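Local atomic coordinates of omega transaminase (PDB entry 5LHA), a protein that probably catalyses pyridoxal-phosphate-dependent transfer of amino groups between amines and keto acids or ketones, and is captured here with pyridoxamine phosphate. Residues A[97-102]-A[118-123]; A[107-112]-A[268-273]; A[137-142]-A[308-313]; A[145-150]-A[257-262]; A[277-282]-A[287-292]. One frame throughout, in Å; residues are numbered along the deposited sequence.

Contact 1 of 5, residues A[97-102]-A[118-123]; sequences PRVFDL and VLFSSG
F120 points its ring from strand 115-121 at V99 and L102 of helix 97-109. The strand is, within this chain, the outermost of a seven-stranded mixed sheet in the large domain of this fold type I aminotransferase, and the helix packs on it. The tight part of the contact is wholly apolar. L102 CD2 comes within 3.5 Å of F120 CE1, and CG of the same leucine lies near CE1 and CZ. L102 has its CG anti to the backbone N (chi1 -175°), which carries the branch to that corner of the ring. V99 CG2 approaches the other side of the ring tip, 3.8 Å from F120 CE2. Both meet the ring obliquely. From its own strand, V118 CG1 sits over the ring centre, 3.6 Å above the plane. With an alanine here, V99 CG2 and L102 CD2 would probably lose their shared partner, and a gap would open between helix and strand. The chain runs on to G123, which touches the pyridoxamine phosphate. Away from the strand, R98 and D101 are partly exposed and their contacts are largely polar. The two form a salt bridge one helical turn apart, and Y14 of the second subunit bonds to D101 OD1. The guanidinium grips side-on and in plane, with R98 NE 3.0 Å and R98 NH2 3.2 Å from the same atom, D101 OD2.

Contact 2 of 5, residues A[107-112]-A[268-273]; sequences TGMFAQ and TGFGRS
F110 and F270 both carry CG anti to the carbonyl carbon, beside the backbone N (chi1 -53° and -55°), and these torsions bring their ring ends together. M109 has the same first torsion. Its chain then bends at chi3 (78°), which turns the methyl CE to F270 as well. The closest contacts across the two segments both fall on F270 CE1. It lies 3.9 Å from F110 CZ and 4.1 Å from M109 CE. Seen from F110, F270 CE1 comes in at the ring edge, near the plane. The methyl of M109 likewise sits at the edge of the F270 ring. Both side chains cross F270 at about a right angle, and F110 CZ meets the F270 ring obliquely. M109 also packs on its neighbour: its CB lies over the centre of the F110 ring, 4.1 Å above the plane. F110 is the first residue to leave helical geometry at the end of helix 97-109. On the other side, F270 stands at the third position of a type II turn from T268 to G271, with positive phi. G271, the last residue of that turn, has backbone angles that call for glycine. The loop follows strand 260-264 and the pocket residues V266 and V267, and the F270 side chain is about 12 Å from the bound cofactor. L345 of helix 335-350 touches both M109 and F270. No hydrogen bond crosses between the segments, so the contact rests on apolar fit alone, with no directional bond to fix how the rings turn.

Contact 3 of 5, residues A[137-142]-A[308-313]; sequences QYWIAS and NQRIAD
The carbonyl O of Y138, whose ring meets R310 and I311, is gripped twice by S142. S142 N and S142 OG, each 2.9 Å from Y138 O, reach it from opposite faces of the carbonyl plane. S142 OG also lies over one face of the Y138 ring. The opposite face takes I311 CG1 in a CH-pi contact, 4.3 Å from the ring centroid. At the ring tip, R310 NE donates to Y138 OH at 2.9 Å, nearly straight at 169°. The hydroxyl lies in the guanidinium plane, while ring and guanidinium planes are 71° apart. The extended R310 chain brings NE there. Its NH2 bonds to G258 O, so two partners fix the guanidinium. W139 CH2 meets the guanidinium edge, 4.0 Å from R310 NH2. N308 caps the second helix, its OD1 accepting from I311 N at 3.1 Å. The short segments of the two helices cross at 60°, their axes 9.9 Å apart. Thus the end of helix 124-141 packs on the start of helix 309-316. L260 of strand 260-264 touches Y138, W139, R310 and I311, and strand 115-121 lies against A312.

Contact 4 of 5, residues A[145-150]-A[257-262]; sequences PGRTRF and HGILLI
R147 puts both of its terminal nitrogens on one acceptor, the backbone O of H257. The grip is end-on. R147 NH2 lies 2.8 Å from H257 O, and R147 NH1 lies 3.0 Å from the same atom. The oxygen sits in the guanidinium plane, so the group meets it squarely with its edge. Because the two donors share one atom, neither bond is straight, with angles at the hydrogens of 149° and 142°. NH1 approaches nearly along the C=O axis, while NH2 is tilted from the carbonyl plane. The R147 chain bends at chi2 (-99°) to swing the guanidinium across to the loop. At the same edge, I259 CG1 lies 3.7 Å from R147 NH1. R147 has further partners: NH1 also donates to I225 O, and the guanidinium makes a cation-pi contact with W139. With a leucine in its place, H257 O would probably be left without both donors, and W139 would lose its cation. A positive group at this carbonyl probably suits the negative end of the helix dipole, since helix 246-256 finishes here. The H257 ring turns away from R147, and its ND1 bonds to V253 O. Beyond the turn the chain enters strand 260-264, while R147 leads into strand 149-153 of the same sheet. The oxygen that R147 holds belongs to the residue just before G258, the positive-phi C-prime glycine of a Schellman motif. Here it ends helix 246-256, in the beta-alpha-beta crossover that joins the parallel strands 225-230 and 260-264.

Contact 5 of 5, residues A[277-282]-A[287-292]; sequences LGSRGW and DILCLA
L277 and L289 reach toward each other tip to tip, joining two elements of a beta-alpha-beta unit. The unit consists of strand 260-264, the short, weakly bonded helix 278-281 and strand 288-291. L277 lies just before the helix. Its CB heads toward the strand, and CG is anti to the carbonyl carbon (chi1 -68°). CG packs against the F110 ring. The branch then splits. CD1 does most of the touching, 3.6 Å from L289 CD1 and 4.0 Å from L289 CD2. CD2 turns along the strand. It lies 4.2 Å from L289 CD1 and, more loosely, 4.4 Å from L291 CD2. L289 points at the 277-282 segment, and L291, two residues on, reaches it with the end of its side chain. C290 between them faces A127 and A131 of helix 124-141. The strand leads on to K293 of the cofactor pocket, and the L291 side chain is about 10 Å from the bound cofactor. No hydrogen bond links the two segments, and the join is mainly methyl packing. S279 is the polar side chain among those that touch across the segments. Its OG bonds to the E265 carboxylate and only brushes the strand, with S279 OG 4.3 Å from L289 CD2.

Contacts 1, 4 and 5 draw on strands of one seven-stranded mixed sheet in the large domain. Contact 3 flanks it with helices 124-141 and 309-316. Contact 2 joins the end of helix 97-109, shared with contact 1, to a loop. Contacts 2 and 5 are closest, about 6 Å between centres, and M109 O probably bonds to R280 there. Contacts 3 and 4, about 11 Å apart, meet where W139 packs on R147 CB. D287 ties contact 5 to contacts 3 and 4. Along the chain, contact 2 crosses contacts 1 and 3. Contact 4 is nested within contacts 2 and 3, contact 5 within contact 3. Contact 1 reaches the cofactor pocket through G123, which packs on A292 of contact 5, next to K293.

Contact 1 of 5, residues A[97-102]-A[118-123]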
# COMPACT_ATOMS: atom_id res chain seq x y z
N PRO A 97 -38.29 6.97 14.82
CA PRO A 97 -38.50 8.43 14.87
C PRO A 97 -37.28 9.25 15.28
O PRO A 97 -37.03 10.30 14.68
CB PRO A 97 -39.67 8.58 15.86
CG PRO A 97 -40.43 7.32 15.71
CD PRO A 97 -39.39 6.24 15.49
N ARG A 98 -36.52 8.79 16.28
CA ARG A 98 -35.47 9.62 16.87
C ARG A 98 -34.38 9.97 15.86
O ARG A 98 -33.77 11.04 15.97
CB ARG A 98 -34.84 8.92 18.08
CG ARG A 98 -35.75 8.79 19.29
CD ARG A 98 -36.21 10.13 19.88
NE ARG A 98 -37.39 10.67 19.22
CZ ARG A 98 -38.61 10.15 19.31
NH1 ARG A 98 -38.82 9.05 20.02
NH2 ARG A 98 -39.62 10.72 18.67
N VAL A 99 -34.08 9.07 14.92
CA VAL A 99 -33.04 9.35 13.93
C VAL A 99 -33.50 10.41 12.93
O VAL A 99 -32.69 11.22 12.46
CB VAL A 99 -32.59 8.04 13.24
CG1 VAL A 99 -33.72 7.41 12.50
CG2 VAL A 99 -31.47 8.33 12.29
N PHE A 100 -34.78 10.42 12.59
CA PHE A 100 -35.33 11.53 11.81
C PHE A 100 -35.11 12.85 12.53
O PHE A 100 -34.61 13.82 11.95
CB PHE A 100 -36.82 11.33 11.58
CG PHE A 100 -37.15 10.37 10.49
CD1 PHE A 100 -37.41 9.04 10.79
CD2 PHE A 100 -37.25 10.79 9.18
CE1 PHE A 100 -37.73 8.15 9.80
CE2 PHE A 100 -37.57 9.90 8.18
CZ PHE A 100 -37.82 8.58 8.49
N ASP A 101 -35.46 12.89 13.82
CA ASP A 101 -35.45 14.15 14.56
C ASP A 101 -34.07 14.78 14.57
O ASP A 101 -33.92 15.97 14.25
CB ASP A 101 -35.93 13.91 16.00
CG ASP A 101 -37.34 13.36 16.07
OD1 ASP A 101 -38.11 13.53 15.10
OD2 ASP A 101 -37.68 12.75 17.11
N LEU A 102 -33.04 13.99 14.91
CA LEU A 102 -31.68 14.52 15.05
C LEU A 102 -31.06 14.86 13.69
O LEU A 102 -30.30 15.83 13.58
CB LEU A 102 -30.82 13.51 15.81
CG LEU A 102 -29.39 13.92 16.16
CD1 LEU A 102 -29.40 15.21 16.97
CD2 LEU A 102 -28.67 12.82 16.90
N VAL A 118 -26.60 13.25 6.95
CA VAL A 118 -25.86 12.78 8.12
C VAL A 118 -25.68 11.28 8.01
O VAL A 118 -26.62 10.56 7.66
CB VAL A 118 -26.59 13.12 9.44
CG1 VAL A 118 -25.67 12.86 10.62
CG2 VAL A 118 -27.12 14.55 9.45
N LEU A 119 -24.46 10.81 8.30
CA LEU A 119 -24.19 9.39 8.54
C LEU A 119 -23.78 9.25 10.00
O LEU A 119 -22.68 9.67 10.38
CB LEU A 119 -23.13 8.85 7.59
CG LEU A 119 -23.36 7.39 7.19
CD1 LEU A 119 -22.54 7.04 5.98
CD2 LEU A 119 -23.05 6.44 8.34
N PHE A 120 -24.66 8.65 10.80
CA PHE A 120 -24.48 8.55 12.24
C PHE A 120 -23.53 7.42 12.60
O PHE A 120 -23.35 6.46 11.85
CB PHE A 120 -25.83 8.33 12.94
CG PHE A 120 -26.69 9.57 13.00
CD1 PHE A 120 -26.39 10.61 13.87
CD2 PHE A 120 -27.79 9.70 12.16
CE1 PHE A 120 -27.18 11.74 13.90
CE2 PHE A 120 -28.57 10.84 12.20
CZ PHE A 120 -28.27 11.85 13.07
N SER A 121 -22.94 7.54 13.78
CA SER A 121 -21.98 6.57 14.28
C SER A 121 -21.94 6.72 15.80
O SER A 121 -22.88 7.25 16.40
CB SER A 121 -20.63 6.75 13.57
OG SER A 121 -20.05 8.02 13.86
N SER A 122 -20.85 6.27 16.42
CA SER A 122 -20.79 6.20 17.88
C SER A 122 -19.65 6.99 18.50
O SER A 122 -19.58 7.07 19.73
CB SER A 122 -20.68 4.74 18.34
OG SER A 122 -21.81 3.99 17.96
N GLY A 123 -18.78 7.60 17.70
CA GLY A 123 -17.66 8.32 18.27
C GLY A 123 -16.93 9.08 17.20
O GLY A 123 -17.32 9.09 16.04

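Contact 2 of 5, residues A[107-112]-A[268-273]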
# COMPACT_ATOMS: atom_id res chain seq x y z
N THR A 107 -28.86 19.02 10.35
CA THR A 107 -28.81 19.72 9.07
C THR A 107 -29.37 21.13 9.19
O THR A 107 -28.95 22.03 8.44
CB THR A 107 -29.58 18.92 8.03
OG1 THR A 107 -30.88 18.59 8.54
CG2 THR A 107 -28.85 17.64 7.71
N GLY A 108 -30.32 21.35 10.10
CA GLY A 108 -30.84 22.70 10.32
C GLY A 108 -29.83 23.61 11.00
O GLY A 108 -29.71 24.79 10.64
N MET A 109 -29.12 23.09 12.00
CA MET A 109 -28.12 23.88 12.72
C MET A 109 -26.99 24.32 11.81
O MET A 109 -26.40 25.39 12.03
CB MET A 109 -27.50 23.07 13.86
CG MET A 109 -28.39 22.79 15.03
SD MET A 109 -27.38 21.90 16.22
CE MET A 109 -26.42 23.23 16.93
N PHE A 110 -26.65 23.51 10.82
CA PHE A 110 -25.51 23.77 9.94
C PHE A 110 -25.96 24.04 8.51
O PHE A 110 -25.31 23.63 7.55
CB PHE A 110 -24.52 22.62 10.01
CG PHE A 110 -24.10 22.28 11.41
CD1 PHE A 110 -23.52 23.23 12.23
CD2 PHE A 110 -24.27 21.00 11.91
CE1 PHE A 110 -23.14 22.92 13.52
CE2 PHE A 110 -23.88 20.68 13.19
CZ PHE A 110 -23.31 21.64 14.00
N ALA A 111 -27.10 24.72 8.36
CA ALA A 111 -27.50 25.15 7.03
C ALA A 111 -26.50 26.15 6.47
O ALA A 111 -26.23 26.17 5.27
CB ALA A 111 -28.90 25.75 7.07
N GLN A 112 -25.93 26.99 7.34
CA GLN A 112 -24.89 27.92 6.93
C GLN A 112 -23.77 27.21 6.18
O GLN A 112 -23.13 27.81 5.30
CB GLN A 112 -24.33 28.64 8.16
CG GLN A 112 -23.23 29.64 7.86
CD GLN A 112 -22.74 30.39 9.09
OE1 GLN A 112 -21.63 30.91 9.11
NE2 GLN A 112 -23.59 30.46 10.12
N THR A 268 -14.02 20.72 18.70
CA THR A 268 -14.52 22.09 18.53
C THR A 268 -16.03 22.15 18.28
O THR A 268 -16.61 23.24 18.35
CB THR A 268 -13.83 22.77 17.35
OG1 THR A 268 -14.05 21.99 16.17
CG2 THR A 268 -12.33 22.88 17.60
N GLY A 269 -16.65 21.03 17.92
CA GLY A 269 -18.08 21.02 17.71
C GLY A 269 -18.88 21.40 18.93
O GLY A 269 -18.65 20.88 20.03
N PHE A 270 -19.80 22.34 18.74
CA PHE A 270 -20.80 22.75 19.71
C PHE A 270 -20.26 23.66 20.81
O PHE A 270 -20.81 23.68 21.91
CB PHE A 270 -21.52 21.53 20.31
CG PHE A 270 -22.12 20.62 19.26
CD1 PHE A 270 -23.25 21.00 18.56
CD2 PHE A 270 -21.52 19.41 18.95
CE1 PHE A 270 -23.79 20.17 17.59
CE2 PHE A 270 -22.05 18.58 17.99
CZ PHE A 270 -23.19 18.96 17.30
N GLY A 271 -19.16 24.39 20.56
CA GLY A 271 -18.92 25.58 21.37
C GLY A 271 -17.58 25.79 22.06
O GLY A 271 -17.34 26.90 22.54
N ARG A 272 -16.72 24.77 22.13
CA ARG A 272 -15.55 24.87 23.00
C ARG A 272 -14.67 26.06 22.64
O ARG A 272 -14.06 26.68 23.53
CB ARG A 272 -14.74 23.57 22.98
CG ARG A 272 -13.55 23.59 23.95
CD ARG A 272 -13.04 22.20 24.28
NE ARG A 272 -13.97 21.42 25.09
CZ ARG A 272 -14.12 21.54 26.41
NH1 ARG A 272 -13.40 22.41 27.10
NH2 ARG A 272 -14.99 20.77 27.05
N SER A 273 -14.57 26.40 21.36
CA SER A 273 -13.67 27.45 20.91
C SER A 273 -14.35 28.80 20.73
O SER A 273 -13.71 29.74 20.26
CB SER A 273 -12.99 27.04 19.60
OG SER A 273 -13.86 27.22 18.49

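Contact 3 of 5, residues A[137-142]-A[308-313]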
# COMPACT_ATOMS: atom_id res chain seq x y z
N GLN A 137 -16.00 7.54 -1.92
CA GLN A 137 -17.20 7.21 -2.69
C GLN A 137 -17.70 8.40 -3.50
O GLN A 137 -18.11 8.23 -4.66
CB GLN A 137 -18.31 6.70 -1.77
CG GLN A 137 -19.59 6.40 -2.53
CD GLN A 137 -20.53 5.47 -1.80
OE1 GLN A 137 -20.16 4.87 -0.79
NE2 GLN A 137 -21.74 5.34 -2.32
N TYR A 138 -17.66 9.60 -2.93
CA TYR A 138 -18.06 10.81 -3.66
C TYR A 138 -17.36 10.92 -5.00
O TYR A 138 -17.99 11.19 -6.03
CB TYR A 138 -17.77 12.06 -2.82
CG TYR A 138 -17.82 13.34 -3.63
CD1 TYR A 138 -19.03 13.90 -4.01
CD2 TYR A 138 -16.65 13.99 -4.03
CE1 TYR A 138 -19.09 15.08 -4.75
CE2 TYR A 138 -16.70 15.17 -4.79
CZ TYR A 138 -17.93 15.70 -5.14
OH TYR A 138 -18.02 16.85 -5.87
N TRP A 139 -16.03 10.75 -5.01
CA TRP A 139 -15.28 10.89 -6.26
C TRP A 139 -15.62 9.77 -7.25
O TRP A 139 -15.69 10.02 -8.46
CB TRP A 139 -13.79 10.95 -5.97
CG TRP A 139 -13.39 12.25 -5.34
CD1 TRP A 139 -12.95 12.45 -4.06
CD2 TRP A 139 -13.40 13.54 -5.96
NE1 TRP A 139 -12.69 13.78 -3.85
CE2 TRP A 139 -12.95 14.47 -5.00
CE3 TRP A 139 -13.74 14.00 -7.24
CZ2 TRP A 139 -12.83 15.83 -5.27
CZ3 TRP A 139 -13.62 15.35 -7.50
CH2 TRP A 139 -13.17 16.25 -6.53
N ILE A 140 -15.83 8.55 -6.75
CA ILE A 140 -16.20 7.45 -7.65
C ILE A 140 -17.55 7.73 -8.29
O ILE A 140 -17.74 7.53 -9.49
CB ILE A 140 -16.19 6.11 -6.89
CG1 ILE A 140 -14.75 5.68 -6.61
CG2 ILE A 140 -16.90 5.03 -7.68
CD1 ILE A 140 -14.65 4.56 -5.61
N ALA A 141 -18.52 8.21 -7.50
CA ALA A 141 -19.82 8.57 -8.07
C ALA A 141 -19.70 9.75 -9.03
O ALA A 141 -20.46 9.83 -10.00
CB ALA A 141 -20.81 8.90 -6.96
N SER A 142 -18.75 10.64 -8.80
CA SER A 142 -18.54 11.75 -9.72
C SER A 142 -17.70 11.36 -10.92
O SER A 142 -17.37 12.24 -11.73
CB SER A 142 -17.89 12.93 -8.98
OG SER A 142 -18.70 13.34 -7.89
N ASN A 308 -22.32 17.92 2.75
CA ASN A 308 -23.04 19.04 2.16
C ASN A 308 -23.80 18.58 0.91
O ASN A 308 -23.69 17.44 0.47
CB ASN A 308 -22.08 20.20 1.88
CG ASN A 308 -20.97 19.84 0.89
OD1 ASN A 308 -20.96 18.76 0.31
ND2 ASN A 308 -20.03 20.75 0.71
N GLN A 309 -24.60 19.51 0.37
CA GLN A 309 -25.45 19.21 -0.78
C GLN A 309 -24.62 18.77 -1.98
O GLN A 309 -25.01 17.85 -2.71
CB GLN A 309 -26.29 20.43 -1.14
CG GLN A 309 -27.50 20.15 -2.04
CD GLN A 309 -28.68 19.55 -1.29
OE1 GLN A 309 -29.18 20.14 -0.33
NE2 GLN A 309 -29.13 18.38 -1.74
N ARG A 310 -23.48 19.43 -2.22
CA ARG A 310 -22.57 19.02 -3.28
C ARG A 310 -22.29 17.52 -3.25
O ARG A 310 -22.57 16.80 -4.21
CB ARG A 310 -21.26 19.81 -3.16
CG ARG A 310 -20.15 19.33 -4.07
CD ARG A 310 -18.80 19.89 -3.64
NE ARG A 310 -17.69 19.29 -4.38
CZ ARG A 310 -16.43 19.72 -4.35
NH1 ARG A 310 -16.09 20.77 -3.61
NH2 ARG A 310 -15.50 19.10 -5.06
N ILE A 311 -21.77 17.04 -2.12
CA ILE A 311 -21.43 15.62 -1.97
C ILE A 311 -22.68 14.75 -2.01
O ILE A 311 -22.69 13.68 -2.62
CB ILE A 311 -20.64 15.43 -0.65
CG1 ILE A 311 -19.29 16.15 -0.73
CG2 ILE A 311 -20.43 13.94 -0.34
CD1 ILE A 311 -18.66 16.40 0.64
N ALA A 312 -23.73 15.17 -1.31
CA ALA A 312 -24.95 14.37 -1.23
C ALA A 312 -25.54 14.13 -2.62
O ALA A 312 -25.94 13.01 -2.96
CB ALA A 312 -25.96 15.05 -0.31
N ASP A 313 -25.61 15.19 -3.43
CA ASP A 313 -26.19 15.11 -4.77
C ASP A 313 -25.41 14.15 -5.66
O ASP A 313 -26.00 13.41 -6.46
CB ASP A 313 -26.21 16.50 -5.40
CG ASP A 313 -27.24 17.39 -4.78
OD1 ASP A 313 -28.14 16.87 -4.10
OD2 ASP A 313 -27.12 18.62 -4.95

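Contact 4 of 5, residues A[145-150]-A[257-262]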
# COMPACT_ATOMS: atom_id res chain seq x y z
N PRO A 145 -12.35 8.23 -10.17
CA PRO A 145 -11.75 7.29 -9.22
C PRO A 145 -10.25 7.47 -9.02
O PRO A 145 -9.67 6.77 -8.18
CB PRO A 145 -12.05 5.91 -9.83
CG PRO A 145 -12.91 6.17 -11.03
CD PRO A 145 -12.68 7.57 -11.44
N GLY A 146 -9.60 8.36 -9.77
CA GLY A 146 -8.21 8.70 -9.50
C GLY A 146 -8.00 9.51 -8.24
O GLY A 146 -6.86 9.63 -7.78
N ARG A 147 -9.07 10.08 -7.68
CA ARG A 147 -9.03 10.93 -6.49
C ARG A 147 -9.04 10.06 -5.24
O ARG A 147 -10.09 9.68 -4.72
CB ARG A 147 -10.22 11.89 -6.53
CG ARG A 147 -10.19 12.86 -7.70
CD ARG A 147 -9.64 14.20 -7.24
NE ARG A 147 -10.05 15.31 -8.08
CZ ARG A 147 -9.89 16.59 -7.75
NH1 ARG A 147 -9.34 16.91 -6.58
NH2 ARG A 147 -10.28 17.54 -8.58
N THR A 148 -7.84 9.75 -4.72
CA THR A 148 -7.73 8.76 -3.65
C THR A 148 -6.91 9.22 -2.43
O THR A 148 -7.12 8.73 -1.31
CB THR A 148 -7.13 7.48 -4.25
OG1 THR A 148 -7.18 6.40 -3.31
CG2 THR A 148 -5.71 7.71 -4.69
N ARG A 149 -5.97 10.14 -2.63
CA ARG A 149 -5.05 10.53 -1.57
C ARG A 149 -5.70 11.50 -0.59
O ARG A 149 -6.65 12.22 -0.91
CB ARG A 149 -3.80 11.14 -2.19
CG ARG A 149 -3.00 10.14 -3.02
CD ARG A 149 -1.94 10.90 -3.79
NE ARG A 149 -1.08 10.03 -4.59
CZ ARG A 149 -0.31 10.45 -5.58
NH1 ARG A 149 -0.32 11.73 -5.93
NH2 ARG A 149 0.45 9.59 -6.24
N PHE A 150 -5.14 11.55 0.62
CA PHE A 150 -5.64 12.40 1.69
C PHE A 150 -4.50 13.28 2.21
O PHE A 150 -3.37 12.81 2.34
CB PHE A 150 -6.23 11.59 2.87
CG PHE A 150 -7.41 10.71 2.50
CD1 PHE A 150 -8.57 11.25 1.98
CD2 PHE A 150 -7.37 9.34 2.74
CE1 PHE A 150 -9.66 10.43 1.67
CE2 PHE A 150 -8.45 8.53 2.44
CZ PHE A 150 -9.60 9.08 1.90
N HIS A 257 -8.74 23.33 -6.64
CA HIS A 257 -8.50 21.97 -7.12
C HIS A 257 -9.67 21.04 -6.87
O HIS A 257 -9.54 19.82 -7.06
CB HIS A 257 -7.21 21.44 -6.49
CG HIS A 257 -6.05 22.35 -6.70
ND1 HIS A 257 -5.67 23.30 -5.78
CD2 HIS A 257 -5.21 22.50 -7.76
CE1 HIS A 257 -4.63 23.98 -6.24
NE2 HIS A 257 -4.33 23.51 -7.44
N GLY A 258 -10.81 21.56 -6.41
CA GLY A 258 -11.97 20.76 -6.11
C GLY A 258 -11.81 19.81 -4.95
O GLY A 258 -12.68 18.95 -4.75
N ILE A 259 -10.74 19.95 -4.17
CA ILE A 259 -10.46 19.03 -3.08
C ILE A 259 -11.45 19.25 -1.96
O ILE A 259 -11.78 20.39 -1.61
CB ILE A 259 -9.01 19.23 -2.59
CG1 ILE A 259 -8.04 18.83 -3.70
CG2 ILE A 259 -8.75 18.49 -1.26
CD1 ILE A 259 -6.63 19.32 -3.50
N LEU A 260 -11.97 18.16 -1.40
CA LEU A 260 -12.93 18.26 -0.31
C LEU A 260 -12.23 18.66 0.97
O LEU A 260 -11.18 18.11 1.33
CB LEU A 260 -13.65 16.93 -0.11
CG LEU A 260 -14.39 16.33 -1.30
CD1 LEU A 260 -14.86 14.93 -0.93
CD2 LEU A 260 -15.56 17.21 -1.71
N LEU A 261 -12.83 19.59 1.70
CA LEU A 261 -12.29 20.07 2.97
C LEU A 261 -13.11 19.47 4.09
O LEU A 261 -14.30 19.76 4.23
CB LEU A 261 -12.27 21.59 3.02
CG LEU A 261 -11.73 22.20 4.31
CD1 LEU A 261 -10.32 21.70 4.62
CD2 LEU A 261 -11.75 23.72 4.22
N ILE A 262 -12.47 18.60 4.88
CA ILE A 262 -13.09 17.95 6.03
C ILE A 262 -12.68 18.69 7.29
O ILE A 262 -11.49 18.73 7.63
CB ILE A 262 -12.69 16.47 6.13
CG1 ILE A 262 -13.08 15.71 4.86
CG2 ILE A 262 -13.32 15.84 7.35
CD1 ILE A 262 -12.44 14.36 4.78

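Contact 5 of 5, residues A[277-282]-A[287-292]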
# COMPACT_ATOMS: atom_id res chain seq x y z
N LEU A 277 -19.36 25.96 15.52
CA LEU A 277 -18.33 25.21 14.81
C LEU A 277 -17.04 26.01 14.84
O LEU A 277 -17.06 27.25 14.83
CB LEU A 277 -18.71 24.93 13.36
CG LEU A 277 -19.85 23.97 13.08
CD1 LEU A 277 -20.10 23.92 11.58
CD2 LEU A 277 -19.50 22.59 13.63
N GLY A 278 -15.92 25.29 14.95
CA GLY A 278 -14.63 25.93 14.78
C GLY A 278 -14.44 26.49 13.38
O GLY A 278 -13.84 27.55 13.20
N SER A 279 -14.91 25.76 12.36
CA SER A 279 -14.81 26.22 10.98
C SER A 279 -15.64 27.47 10.74
O SER A 279 -15.20 28.42 10.09
CB SER A 279 -15.25 25.12 10.02
OG SER A 279 -16.58 24.73 10.34
N ARG A 280 -16.88 27.47 11.25
CA ARG A 280 -17.70 28.67 11.21
C ARG A 280 -17.04 29.84 11.93
O ARG A 280 -17.12 30.98 11.48
CB ARG A 280 -19.07 28.37 11.82
CG ARG A 280 -20.05 29.53 11.72
CD ARG A 280 -21.35 29.22 12.44
NE ARG A 280 -22.05 28.11 11.80
CZ ARG A 280 -23.16 27.55 12.25
NH1 ARG A 280 -23.75 27.99 13.36
NH2 ARG A 280 -23.70 26.54 11.58
N GLY A 281 -16.37 29.56 13.05
CA GLY A 281 -15.74 30.63 13.81
C GLY A 281 -14.64 31.33 13.03
O GLY A 281 -14.35 32.50 13.28
N TRP A 282 -14.02 30.62 12.09
CA TRP A 282 -13.05 31.17 11.15
C TRP A 282 -13.69 31.70 9.88
O TRP A 282 -12.97 32.13 8.97
CB TRP A 282 -12.01 30.11 10.79
CG TRP A 282 -11.20 29.62 11.96
CD1 TRP A 282 -11.06 28.32 12.36
CD2 TRP A 282 -10.41 30.41 12.87
NE1 TRP A 282 -10.24 28.26 13.47
CE2 TRP A 282 -9.83 29.52 13.80
CE3 TRP A 282 -10.14 31.78 12.98
CZ2 TRP A 282 -9.00 29.96 14.83
CZ3 TRP A 282 -9.32 32.21 14.00
CH2 TRP A 282 -8.75 31.31 14.91
N ASP A 287 -16.55 21.06 3.44
CA ASP A 287 -17.43 20.15 2.71
C ASP A 287 -18.03 19.08 3.62
O ASP A 287 -19.15 18.64 3.38
CB ASP A 287 -16.66 19.48 1.56
CG ASP A 287 -16.21 20.48 0.49
OD1 ASP A 287 -17.05 20.88 -0.33
OD2 ASP A 287 -15.02 20.84 0.47
N ILE A 288 -17.30 18.66 4.66
CA ILE A 288 -17.71 17.58 5.56
C ILE A 288 -17.43 18.00 7.00
O ILE A 288 -16.41 18.65 7.28
CB ILE A 288 -16.97 16.26 5.24
CG1 ILE A 288 -17.27 15.81 3.81
CG2 ILE A 288 -17.36 15.17 6.24
CD1 ILE A 288 -16.46 14.64 3.36
N LEU A 289 -18.34 17.66 7.92
CA LEU A 289 -18.17 17.84 9.36
C LEU A 289 -18.09 16.49 10.05
O LEU A 289 -18.91 15.61 9.76
CB LEU A 289 -19.32 18.64 9.97
CG LEU A 289 -19.53 20.05 9.47
CD1 LEU A 289 -20.76 20.66 10.15
CD2 LEU A 289 -18.28 20.88 9.72
N CYS A 290 -17.12 16.34 10.95
CA CYS A 290 -17.00 15.19 11.85
C CYS A 290 -17.29 15.62 13.28
O CYS A 290 -16.61 16.50 13.82
CB CYS A 290 -15.60 14.57 11.74
SG CYS A 290 -15.11 13.97 10.10
N LEU A 291 -18.28 14.97 13.92
CA LEU A 291 -18.72 15.34 15.26
C LEU A 291 -18.83 14.14 16.19
O LEU A 291 -19.19 13.03 15.79
CB LEU A 291 -20.08 16.04 15.24
CG LEU A 291 -20.20 17.32 14.42
CD1 LEU A 291 -21.65 17.55 14.07
CD2 LEU A 291 -19.62 18.48 15.22
N ALA A 292 -18.56 14.40 17.48
CA ALA A 292 -18.76 13.42 18.54
C ALA A 292 -18.72 14.13 19.89
O ALA A 292 -19.06 15.31 19.98
CB ALA A 292 -17.71 12.32 18.48